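Local coordinates for acyl-CoA N-acyltransferases (NAT) superfamily protein (Arabidopsis thaliana, PDB 6TH0) that probably transfers the acetyl group of acetyl-CoA to the N-terminal methionine of transmembrane proteins and to protein lysine side chains, at residues Arg9-Ser14 against Ser47-Asp52; Phe66-Ile71 against Ile97-Val102; Val155-Gly160 against Asp170-Val175. One frame throughout, in Å; residues are numbered along the deposited sequence.

Contact 1: Arg9-Ser14 against Ser47-Asp52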
loop_
_atom_site.group_PDB
_atom_site.type_symbol
_atom_site.label_atom_id
_atom_site.label_comp_id
_atom_site.label_asym_id
_atom_site.label_seq_id
_atom_site.Cartn_x
_atom_site.Cartn_y
_atom_site.Cartn_z
ATOM N N ARG A 9 3.851 2.765 -13.266
ATOM C CA ARG A 9 3.486 4.146 -13.548
ATOM C C ARG A 9 2.469 4.594 -12.518
ATOM O O ARG A 9 1.850 3.758 -11.844
ATOM C CB ARG A 9 2.916 4.299 -14.963
ATOM C CG ARG A 9 1.703 3.373 -15.229
ATOM C CD ARG A 9 0.864 3.906 -16.387
ATOM N NE ARG A 9 -0.226 2.995 -16.755
ATOM C CZ ARG A 9 -1.383 2.916 -16.105
ATOM N NH1 ARG A 9 -1.595 3.675 -15.037
ATOM N NH2 ARG A 9 -2.328 2.076 -16.509
ATOM N N PRO A 10 2.278 5.901 -12.354
ATOM C CA PRO A 10 1.230 6.371 -11.448
ATOM C C PRO A 10 -0.135 5.920 -11.943
ATOM O O PRO A 10 -0.379 5.798 -13.145
ATOM C CB PRO A 10 1.371 7.893 -11.490
ATOM C CG PRO A 10 2.785 8.135 -11.978
ATOM C CD PRO A 10 3.062 7.008 -12.927
ATOM N N ILE A 11 -1.030 5.648 -11.000
ATOM C CA ILE A 11 -2.413 5.402 -11.385
ATOM C C ILE A 11 -3.052 6.707 -11.845
ATOM O O ILE A 11 -2.814 7.781 -11.268
ATOM C CB ILE A 11 -3.183 4.761 -10.222
ATOM C CG1 ILE A 11 -2.587 3.385 -9.935
ATOM C CG2 ILE A 11 -4.659 4.578 -10.604
ATOM C CD1 ILE A 11 -3.237 2.650 -8.787
ATOM N N ASN A 12 -3.831 6.641 -12.914
ATOM C CA ASN A 12 -4.502 7.813 -13.463
ATOM C C ASN A 12 -5.980 7.528 -13.665
ATOM O O ASN A 12 -6.435 6.390 -13.517
ATOM C CB ASN A 12 -3.849 8.261 -14.782
ATOM C CG ASN A 12 -3.860 7.185 -15.843
ATOM O OD1 ASN A 12 -4.914 6.829 -16.367
ATOM N ND2 ASN A 12 -2.681 6.664 -16.171
ATOM N N PRO A 13 -6.768 8.554 -14.002
ATOM C CA PRO A 13 -8.226 8.357 -14.093
ATOM C C PRO A 13 -8.659 7.273 -15.066
ATOM O O PRO A 13 -9.704 6.651 -14.843
ATOM C CB PRO A 13 -8.732 9.737 -14.528
ATOM C CG PRO A 13 -7.712 10.684 -13.966
ATOM C CD PRO A 13 -6.394 9.974 -14.088
ATOM N N SER A 14 -7.909 7.025 -16.141
ATOM C CA SER A 14 -8.332 5.986 -17.070
ATOM C C SER A 14 -8.275 4.593 -16.453
ATOM O O SER A 14 -8.861 3.662 -17.021
ATOM C CB SER A 14 -7.473 6.021 -18.333
ATOM O OG SER A 14 -6.167 5.537 -18.062
ATOM N N SER A 47 -0.081 6.500 -5.571
ATOM C CA SER A 47 -0.303 5.118 -5.962
ATOM C C SER A 47 0.477 4.771 -7.217
ATOM O O SER A 47 0.931 5.643 -7.964
ATOM C CB SER A 47 -1.793 4.871 -6.185
ATOM O OG SER A 47 -2.260 5.739 -7.198
ATOM N N TRP A 48 0.643 3.467 -7.416
ATOM C CA TRP A 48 1.415 2.932 -8.522
ATOM C C TRP A 48 0.662 1.770 -9.147
ATOM O O TRP A 48 0.047 0.965 -8.443
ATOM C CB TRP A 48 2.798 2.479 -8.064
ATOM C CG TRP A 48 3.706 3.616 -7.753
ATOM C CD1 TRP A 48 4.608 4.193 -8.597
ATOM C CD2 TRP A 48 3.804 4.335 -6.511
ATOM N NE1 TRP A 48 5.265 5.213 -7.961
ATOM C CE2 TRP A 48 4.795 5.317 -6.677
ATOM C CE3 TRP A 48 3.157 4.233 -5.276
ATOM C CZ2 TRP A 48 5.155 6.207 -5.656
ATOM C CZ3 TRP A 48 3.516 5.105 -4.260
ATOM C CH2 TRP A 48 4.504 6.090 -4.461
ATOM N N ALA A 49 0.721 1.686 -10.464
ATOM C CA ALA A 49 0.177 0.565 -11.203
ATOM C C ALA A 49 1.337 -0.230 -11.779
ATOM O O ALA A 49 2.385 0.327 -12.112
ATOM C CB ALA A 49 -0.754 1.038 -12.326
ATOM N N ALA A 50 1.158 -1.538 -11.849
ATOM C CA ALA A 50 2.039 -2.419 -12.603
ATOM C C ALA A 50 1.323 -2.805 -13.883
ATOM O O ALA A 50 0.142 -3.161 -13.846
ATOM C CB ALA A 50 2.393 -3.672 -11.801
ATOM N N VAL A 51 2.019 -2.707 -15.013
ATOM C CA VAL A 51 1.446 -3.068 -16.303
ATOM C C VAL A 51 2.413 -3.964 -17.064
ATOM O O VAL A 51 3.633 -3.896 -16.885
ATOM C CB VAL A 51 1.099 -1.817 -17.147
ATOM C CG1 VAL A 51 0.145 -0.904 -16.381
ATOM C CG2 VAL A 51 2.372 -1.063 -17.544
ATOM N N ASP A 52 1.851 -4.843 -17.887
ATOM C CA ASP A 52 2.603 -5.645 -18.848
ATOM C C ASP A 52 2.186 -5.150 -20.230
ATOM O O ASP A 52 1.198 -5.621 -20.795
ATOM C CB ASP A 52 2.325 -7.133 -18.662
ATOM C CG ASP A 52 3.069 -8.005 -19.657
ATOM O OD1 ASP A 52 3.818 -7.482 -20.510
ATOM O OD2 ASP A 52 2.887 -9.235 -19.589
#
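Arg-9 and Ala-49 face each other as an antiparallel hydrogen-bonded pair. Ala-49 N donates to Arg-9 O over 2.7 Å in an almost straight bond, and Arg-9 N returns a longer one of 3.1 Å to Ala-49 O. Pro-10, with no N-H to offer, adds only a CA-H...O contact, its CA 3.6 Å from Ser-47 O; by Asn-12 the chain has left strand 45-52.

The Arg-9 side chain reaches across to strand 45-52. Its CG sits between the backbone N and the carbonyl carbon (chi1 56°). From there the extended chain carries the guanidinium to where Ala-49 CB lies over one of its faces, 3.9 Å from NH1. Alanine suits this place because its single methyl lets the flat group come close. Val-51 crosses the arginine at about a right angle and brings CG1 to 3.9 Å from NH2. NH1 donates to Pro-10 O, which lies in the guanidinium plane, and also forms a salt bridge with Asp-15, while NH2 is bonded to Glu-61 O; several partners thus fix the group's rotation.

Ile-11, which is buried, packs against both Ser-47 and Ala-49. Its CG1 lies 3.8 Å from Ala-49 CB, and its CB lies 3.3 Å from Ser-47 OG, a closeness that a small serine permits. Val-40 of helix 33-41 also touches this isoleucine. The CB bond of Trp-48 points away from strand 6-10, and its ring meets Tyr-122 of helix 111-123. Together the segments hold the N-terminal edge strand 6-10 on the mixed beta sheet of the GNAT fold.

Contact 2: Phe66-Ile71 against Ile97-Val102. With ACO (acetyl coenzyme *a), chain C.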
loop_
_atom_site.group_PDB
_atom_site.type_symbol
_atom_site.label_atom_id
_atom_site.label_comp_id
_atom_site.label_asym_id
_atom_site.label_seq_id
_atom_site.Cartn_x
_atom_site.Cartn_y
_atom_site.Cartn_z
ATOM N N PHE A 66 -1.219 -3.236 -8.295
ATOM C CA PHE A 66 -1.452 -1.881 -7.804
ATOM C C PHE A 66 -0.951 -1.788 -6.373
ATOM O O PHE A 66 -0.874 -2.791 -5.661
ATOM C CB PHE A 66 -2.947 -1.531 -7.859
ATOM C CG PHE A 66 -3.782 -2.432 -7.040
ATOM C CD1 PHE A 66 -3.962 -2.188 -5.688
ATOM C CD2 PHE A 66 -4.319 -3.593 -7.590
ATOM C CE1 PHE A 66 -4.703 -3.066 -4.901
ATOM C CE2 PHE A 66 -5.057 -4.458 -6.815
ATOM C CZ PHE A 66 -5.269 -4.195 -5.480
ATOM N N VAL A 67 -0.593 -0.572 -5.957
ATOM C CA VAL A 67 -0.420 -0.258 -4.543
ATOM C C VAL A 67 -0.935 1.161 -4.331
ATOM O O VAL A 67 -0.744 2.016 -5.200
ATOM C CB VAL A 67 1.047 -0.375 -4.095
ATOM C CG1 VAL A 67 1.913 0.629 -4.847
ATOM C CG2 VAL A 67 1.168 -0.193 -2.585
ATOM N N THR A 68 -1.728 1.369 -3.278
ATOM C CA THR A 68 -2.216 2.698 -2.914
ATOM C C THR A 68 -1.745 3.074 -1.509
ATOM O O THR A 68 -1.585 2.210 -0.636
ATOM C CB THR A 68 -3.733 2.775 -2.972
ATOM O OG1 THR A 68 -4.282 1.851 -2.027
ATOM C CG2 THR A 68 -4.224 2.431 -4.379
ATOM N N ALA A 69 -1.494 4.370 -1.297
ATOM C CA ALA A 69 -0.962 4.834 -0.024
ATOM C C ALA A 69 -1.433 6.266 0.226
ATOM O O ALA A 69 -1.686 7.028 -0.708
ATOM C CB ALA A 69 0.574 4.774 0.015
ATOM N N LYS A 70 -1.476 6.655 1.492
ATOM C CA LYS A 70 -1.838 8.030 1.804
ATOM C C LYS A 70 -0.835 8.602 2.779
ATOM O O LYS A 70 -0.123 7.876 3.477
ATOM C CB LYS A 70 -3.253 8.159 2.388
ATOM C CG LYS A 70 -3.430 7.517 3.757
ATOM C CD LYS A 70 -4.776 7.914 4.348
ATOM C CE LYS A 70 -5.025 7.259 5.701
ATOM N NZ LYS A 70 -6.345 7.673 6.255
ATOM N N ILE A 71 -0.805 9.915 2.809
ATOM C CA ILE A 71 0.150 10.637 3.627
ATOM C C ILE A 71 -0.512 10.966 4.956
ATOM O O ILE A 71 -1.670 11.406 4.998
ATOM C CB ILE A 71 0.623 11.889 2.878
ATOM C CG1 ILE A 71 1.157 11.472 1.503
ATOM C CG2 ILE A 71 1.709 12.587 3.668
ATOM C CD1 ILE A 71 2.392 10.599 1.557
ATOM N N ILE A 97 0.446 2.476 3.638
ATOM C CA ILE A 97 -0.050 1.671 2.525
ATOM C C ILE A 97 -1.463 1.224 2.845
ATOM O O ILE A 97 -1.727 0.658 3.920
ATOM C CB ILE A 97 0.864 0.466 2.257
ATOM C CG1 ILE A 97 2.193 0.924 1.655
ATOM C CG2 ILE A 97 0.128 -0.551 1.329
ATOM C CD1 ILE A 97 3.270 -0.136 1.691
ATOM N N LEU A 98 -2.384 1.512 1.926
ATOM C CA LEU A 98 -3.794 1.183 2.051
ATOM C C LEU A 98 -4.084 -0.175 1.407
ATOM O O LEU A 98 -4.597 -1.086 2.060
ATOM C CB LEU A 98 -4.644 2.244 1.367
ATOM C CG LEU A 98 -4.580 3.664 1.971
ATOM C CD1 LEU A 98 -4.961 4.678 0.924
ATOM C CD2 LEU A 98 -5.571 3.722 3.110
ATOM N N THR A 99 -3.771 -0.308 0.124
ATOM C CA THR A 99 -4.074 -1.550 -0.582
ATOM C C THR A 99 -2.888 -1.970 -1.436
ATOM O O THR A 99 -2.041 -1.164 -1.822
ATOM C CB THR A 99 -5.319 -1.416 -1.461
ATOM O OG1 THR A 99 -5.033 -0.581 -2.592
ATOM C CG2 THR A 99 -6.501 -0.845 -0.680
ATOM N N LEU A 100 -2.840 -3.271 -1.726
ATOM C CA LEU A 100 -1.782 -3.854 -2.536
ATOM C C LEU A 100 -2.359 -5.130 -3.122
ATOM O O LEU A 100 -3.019 -5.863 -2.390
ATOM C CB LEU A 100 -0.544 -4.164 -1.690
ATOM C CG LEU A 100 0.515 -5.073 -2.288
ATOM C CD1 LEU A 100 1.316 -4.315 -3.336
ATOM C CD2 LEU A 100 1.428 -5.612 -1.196
ATOM N N GLY A 101 -2.160 -5.362 -4.417
ATOM C CA GLY A 101 -2.655 -6.580 -5.041
ATOM C C GLY A 101 -1.983 -6.825 -6.367
ATOM O O GLY A 101 -1.584 -5.885 -7.060
ATOM N N VAL A 102 -1.883 -8.102 -6.742
ATOM C CA VAL A 102 -1.375 -8.532 -8.039
ATOM C C VAL A 102 -2.367 -9.562 -8.584
ATOM O O VAL A 102 -2.875 -10.390 -7.823
ATOM C CB VAL A 102 0.052 -9.119 -7.924
ATOM C CG1 VAL A 102 0.544 -9.625 -9.259
ATOM C CG2 VAL A 102 1.052 -8.071 -7.334
HETATM N N1A ACO C . 10.482 -17.292 -8.790
HETATM C C2A ACO C . 9.766 -17.969 -7.828
HETATM N N3A ACO C . 9.130 -17.529 -6.729
HETATM C C4A ACO C . 9.243 -16.152 -6.585
HETATM C C5A ACO C . 9.953 -15.311 -7.500
HETATM C C6A ACO C . 10.565 -15.937 -8.603
HETATM N N6A ACO C . 11.258 -15.185 -9.516
HETATM N N7A ACO C . 9.896 -13.969 -7.105
HETATM C C8A ACO C . 9.166 -13.998 -5.971
HETATM N N9A ACO C . 8.754 -15.282 -5.615
HETATM C C1B ACO C . 7.965 -15.682 -4.449
HETATM C C2B ACO C . 8.315 -14.868 -3.120
HETATM O O2B ACO C . 9.425 -15.401 -2.528
HETATM C C3B ACO C . 6.970 -15.313 -2.375
HETATM O O3B ACO C . 7.165 -16.606 -2.070
HETATM P P3B ACO C . 6.310 -17.116 -0.523
HETATM O O7A ACO C . 4.921 -17.095 -1.104
HETATM O O8A ACO C . 6.911 -18.477 -0.214
HETATM O O9A ACO C . 6.659 -15.946 0.367
HETATM C C4B ACO C . 5.895 -15.125 -3.499
HETATM O O4B ACO C . 6.560 -15.458 -4.761
HETATM C C5B ACO C . 5.298 -13.705 -3.494
HETATM O O5B ACO C . 6.292 -12.730 -3.563
HETATM P P1A ACO C . 5.862 -11.620 -4.705
HETATM O O1A ACO C . 5.774 -12.281 -6.031
HETATM O O2A ACO C . 6.727 -10.410 -4.489
HETATM O O3A ACO C . 4.299 -11.040 -4.404
HETATM P P2A ACO C . 3.215 -11.342 -5.526
HETATM O O4A ACO C . 3.365 -10.464 -6.714
HETATM O O5A ACO C . 2.897 -12.803 -5.705
HETATM O O6A ACO C . 1.754 -10.710 -4.833
HETATM C CBP ACO C . 0.305 -10.424 -2.932
HETATM C CCP ACO C . 1.733 -10.887 -3.458
HETATM C CDP ACO C . 0.218 -8.929 -3.127
HETATM C CEP ACO C . 0.140 -10.784 -1.454
HETATM C CAP ACO C . -0.717 -11.180 -3.822
HETATM O OAP ACO C . -0.770 -12.563 -3.479
HETATM C C9P ACO C . -2.147 -10.655 -3.727
HETATM O O9P ACO C . -2.556 -9.842 -4.528
HETATM N N8P ACO C . -2.982 -11.182 -2.764
HETATM C C7P ACO C . -4.402 -10.722 -2.614
HETATM C C6P ACO C . -4.453 -9.291 -2.163
HETATM C C5P ACO C . -3.840 -9.241 -0.807
HETATM O O5P ACO C . -3.953 -10.109 0.044
HETATM N N4P ACO C . -3.088 -8.118 -0.525
HETATM C C3P ACO C . -2.475 -8.093 0.802
HETATM C C2P ACO C . -2.336 -6.685 1.258
HETATM S S1P ACO C . -1.581 -6.717 2.956
HETATM C C ACO C . -3.122 -6.815 3.865
HETATM O O ACO C . -3.495 -7.822 4.414
HETATM C CH3 ACO C . -3.951 -5.637 3.871
#
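Leu-98 and Thr-99 both stand opposite Thr-68, forming a classic beta bulge of the kind found in GNAT acetyltransferases on the central strand beside the cofactor. Thr-68 O receives Leu-98 N at 2.8 Å and, weakly, Thr-99 N; elsewhere the strands pair as regular antiparallel neighbours. Both threonines hold OG1 between the backbone N and carbonyl carbon, which brings the two hydroxyls together on the same face of the sheet. Thr-68 OG1 and Thr-99 OG1 share a hydrogen bond of 2.6 Å, and His-23 NE2 is a further partner of Thr-99 OG1, so these buried polar atoms are satisfied.

On that face Phe-66 also puts CG between the backbone N and carbonyl carbon (chi1 60°), and its ring lies over the opposite strand. Gly-101 CA makes a CH-pi contact over the ring face, 3.9 Å from the centroid, while Thr-99 OG1 meets the ring's edge 3.4 Å from CE1. Glycine suits this place because a CB there would collide with Phe-66 CZ. Helix 16-26 also touches the phenylalanine, through Leu-19, Ile-22 and Ile-26, and the ring of His-23 meets its ring. An alanine in place of Phe-66 would probably open a gap between Gly-101 and helix 16-26 and leave the ring of His-23 without this aromatic neighbour.

The other face is aliphatic and meets helix 111-123. Here Val-67 CG2 touches Ile-97 CG2, and Leu-100 CD1 rests 4.0 Å from Val-67 CB. Leu-100 CD2 lies 4.0 Å from CDP of acetyl-CoA. The pantetheine arm extends the strand's bonding: Val-102 N donates to O9P over 2.9 Å, and N4P donates to Leu-100 O over 2.9 Å, nearly straight at 171°.

Contact 3: Val155-Gly160 against Asp170-Val175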
loop_
_atom_site.group_PDB
_atom_site.type_symbol
_atom_site.label_atom_id
_atom_site.label_comp_id
_atom_site.label_asym_id
_atom_site.label_seq_id
_atom_site.Cartn_x
_atom_site.Cartn_y
_atom_site.Cartn_z
ATOM N N VAL A 155 5.032 -5.060 14.502
ATOM C CA VAL A 155 5.031 -4.377 15.790
ATOM C C VAL A 155 4.091 -5.018 16.806
ATOM O O VAL A 155 4.509 -5.357 17.918
ATOM C CB VAL A 155 4.670 -2.892 15.600
ATOM C CG1 VAL A 155 4.612 -2.179 16.946
ATOM C CG2 VAL A 155 5.645 -2.235 14.650
ATOM N N ARG A 156 2.815 -5.165 16.449
ATOM C CA ARG A 156 1.821 -5.608 17.421
ATOM C C ARG A 156 0.564 -6.050 16.690
ATOM O O ARG A 156 0.353 -5.732 15.519
ATOM C CB ARG A 156 1.500 -4.499 18.432
ATOM C CG ARG A 156 1.039 -3.176 17.805
ATOM C CD ARG A 156 1.309 -2.052 18.811
ATOM N NE ARG A 156 1.142 -0.743 18.200
ATOM C CZ ARG A 156 1.713 0.370 18.657
ATOM N NH1 ARG A 156 2.501 0.325 19.724
ATOM N NH2 ARG A 156 1.499 1.526 18.040
ATOM N N ARG A 157 -0.290 -6.761 17.418
ATOM C CA ARG A 157 -1.563 -7.243 16.904
ATOM C C ARG A 157 -2.704 -6.337 17.363
ATOM O O ARG A 157 -2.794 -6.004 18.550
ATOM C CB ARG A 157 -1.817 -8.670 17.383
ATOM C CG ARG A 157 -3.043 -9.333 16.769
ATOM C CD ARG A 157 -3.247 -10.709 17.366
ATOM N NE ARG A 157 -4.293 -11.436 16.661
ATOM C CZ ARG A 157 -4.053 -12.357 15.734
ATOM N NH1 ARG A 157 -5.061 -12.969 15.143
ATOM N NH2 ARG A 157 -2.804 -12.666 15.400
ATOM N N LEU A 158 -3.554 -5.929 16.421
ATOM C CA LEU A 158 -4.746 -5.134 16.713
ATOM C C LEU A 158 -5.978 -6.023 16.571
ATOM O O LEU A 158 -6.242 -6.555 15.490
ATOM C CB LEU A 158 -4.852 -3.928 15.778
ATOM C CG LEU A 158 -3.793 -2.854 16.041
ATOM C CD1 LEU A 158 -2.394 -3.342 15.694
ATOM C CD2 LEU A 158 -4.121 -1.553 15.323
ATOM N N HIS A 159 -6.758 -6.134 17.638
ATOM C CA HIS A 159 -7.904 -7.030 17.625
ATOM C C HIS A 159 -9.129 -6.384 16.981
ATOM O O HIS A 159 -9.425 -5.207 17.204
ATOM C CB HIS A 159 -8.215 -7.467 19.051
ATOM C CG HIS A 159 -7.058 -8.142 19.718
ATOM N ND1 HIS A 159 -6.790 -9.484 19.561
ATOM C CD2 HIS A 159 -6.081 -7.654 20.521
ATOM C CE1 HIS A 159 -5.704 -9.797 20.247
ATOM N NE2 HIS A 159 -5.254 -8.705 20.835
ATOM N N GLY A 160 -9.832 -7.159 16.156
ATOM C CA GLY A 160 -11.040 -6.635 15.544
ATOM C C GLY A 160 -10.815 -5.487 14.586
ATOM O O GLY A 160 -11.721 -4.689 14.375
ATOM N N ASP A 170 -8.401 -9.826 13.057
ATOM C CA ASP A 170 -7.303 -9.052 13.627
ATOM C C ASP A 170 -6.333 -8.619 12.526
ATOM O O ASP A 170 -6.308 -9.176 11.424
ATOM C CB ASP A 170 -6.548 -9.874 14.679
ATOM C CG ASP A 170 -7.418 -10.268 15.855
ATOM O OD1 ASP A 170 -8.551 -9.753 15.978
ATOM O OD2 ASP A 170 -6.964 -11.111 16.666
ATOM N N SER A 171 -5.521 -7.607 12.831
ATOM C CA SER A 171 -4.476 -7.180 11.915
ATOM C C SER A 171 -3.138 -7.153 12.639
ATOM O O SER A 171 -3.065 -7.181 13.873
ATOM C CB SER A 171 -4.769 -5.792 11.326
ATOM O OG SER A 171 -4.639 -4.801 12.337
ATOM N N TYR A 172 -2.067 -7.175 11.853
ATOM C CA TYR A 172 -0.735 -6.857 12.350
ATOM C C TYR A 172 -0.321 -5.487 11.838
ATOM O O TYR A 172 -0.481 -5.189 10.651
ATOM C CB TYR A 172 0.316 -7.878 11.910
ATOM C CG TYR A 172 0.222 -9.212 12.575
ATOM C CD1 TYR A 172 0.298 -9.330 13.952
ATOM C CD2 TYR A 172 0.126 -10.376 11.821
ATOM C CE1 TYR A 172 0.254 -10.568 14.571
ATOM C CE2 TYR A 172 0.098 -11.623 12.432
ATOM C CZ TYR A 172 0.139 -11.707 13.796
ATOM O OH TYR A 172 0.083 -12.931 14.399
ATOM N N LEU A 173 0.219 -4.666 12.733
ATOM C CA LEU A 173 0.845 -3.405 12.344
ATOM C C LEU A 173 2.277 -3.668 11.878
ATOM O O LEU A 173 3.040 -4.324 12.585
ATOM C CB LEU A 173 0.866 -2.448 13.530
ATOM C CG LEU A 173 1.780 -1.220 13.385
ATOM C CD1 LEU A 173 1.215 -0.291 12.320
ATOM C CD2 LEU A 173 1.982 -0.486 14.720
ATOM N N PHE A 174 2.633 -3.196 10.676
ATOM C CA PHE A 174 3.994 -3.333 10.153
ATOM C C PHE A 174 4.554 -1.947 9.898
ATOM O O PHE A 174 3.845 -1.086 9.401
ATOM C CB PHE A 174 4.074 -4.132 8.838
ATOM C CG PHE A 174 4.158 -5.619 9.010
ATOM C CD1 PHE A 174 5.386 -6.255 9.033
ATOM C CD2 PHE A 174 3.001 -6.388 9.091
ATOM C CE1 PHE A 174 5.463 -7.652 9.170
ATOM C CE2 PHE A 174 3.069 -7.754 9.223
ATOM C CZ PHE A 174 4.292 -8.387 9.257
ATOM N N VAL A 175 5.825 -1.717 10.259
ATOM C CA VAL A 175 6.445 -0.408 10.078
ATOM C C VAL A 175 7.815 -0.575 9.440
ATOM O O VAL A 175 8.512 -1.568 9.679
ATOM C CB VAL A 175 6.563 0.385 11.402
ATOM C CG1 VAL A 175 5.207 0.534 12.060
ATOM C CG2 VAL A 175 7.555 -0.283 12.341
#
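Val-155, Arg-156 and Leu-158 pack around Leu-173 in the beta hairpin formed by strands 153-164 and 167-177 at one border of the GNAT sheet. This is the tight part of the contact. Leu-173 CD2 lies 3.7 Å from Val-155 CB and 3.6 Å from Arg-156 NE. The arginine runs alongside the leucine, pointing the same way, before its tip forms a salt bridge with Asp-81. Leu-158 CD1 adds a contact to Leu-173 CB, and Val-155 CG2 reaches Val-175 CG2 at 3.6 Å; branched aliphatic chains suit this closely filled face. Ser-171 OG is buried here, 3.6 Å from Leu-158 CB, and has no hydrogen-bond partner in the model.

The face carrying Arg-157 and Tyr-172, and the end toward the hairpin turn, are more open and polar. Arg-157 and His-159 are exposed, and both approach Asp-170. Arg-157 forms a salt bridge with it: NE donates to OD2 over 2.7 Å from within the guanidinium plane, NH1 adds a weak bond to the same oxygen, and the guanidinium and carboxylate planes stand 82° apart. His-159 ND1 gives OD2 another weak bond. Aspartate suits this corner because its two oxygens divide the work. OD2 serves the side chains and OD1 the turning backbone, where Gly-160 N, in a residue with positive phi, donates to Asp-170 OD1 over 2.9 Å.

Overall arrangement
The three contacts follow one another along the chain and lie on the same mixed sheet of the acetyltransferase (GNAT) domain, one part of a longer protein. Contact 1 holds the edge strand 6-10 to strand 45-52, and contact 2, its centre about 11 Å away, joins the next two strands, 63-73 and 93-102. They touch directly, Trp-48 N lying 3.0 Å from Val-67 O in a probable hydrogen bond. Contact 3 lies beyond strand 129-137, its centre about 17 Å from that of contact 2 and about 28 Å from that of contact 1. Contact 2, near the chain's centre, supplies part of the acetyl-CoA site; as in other GNAT enzymes, the cofactor binds between strands 93-102 and 129-137, flanked by the outer contacts.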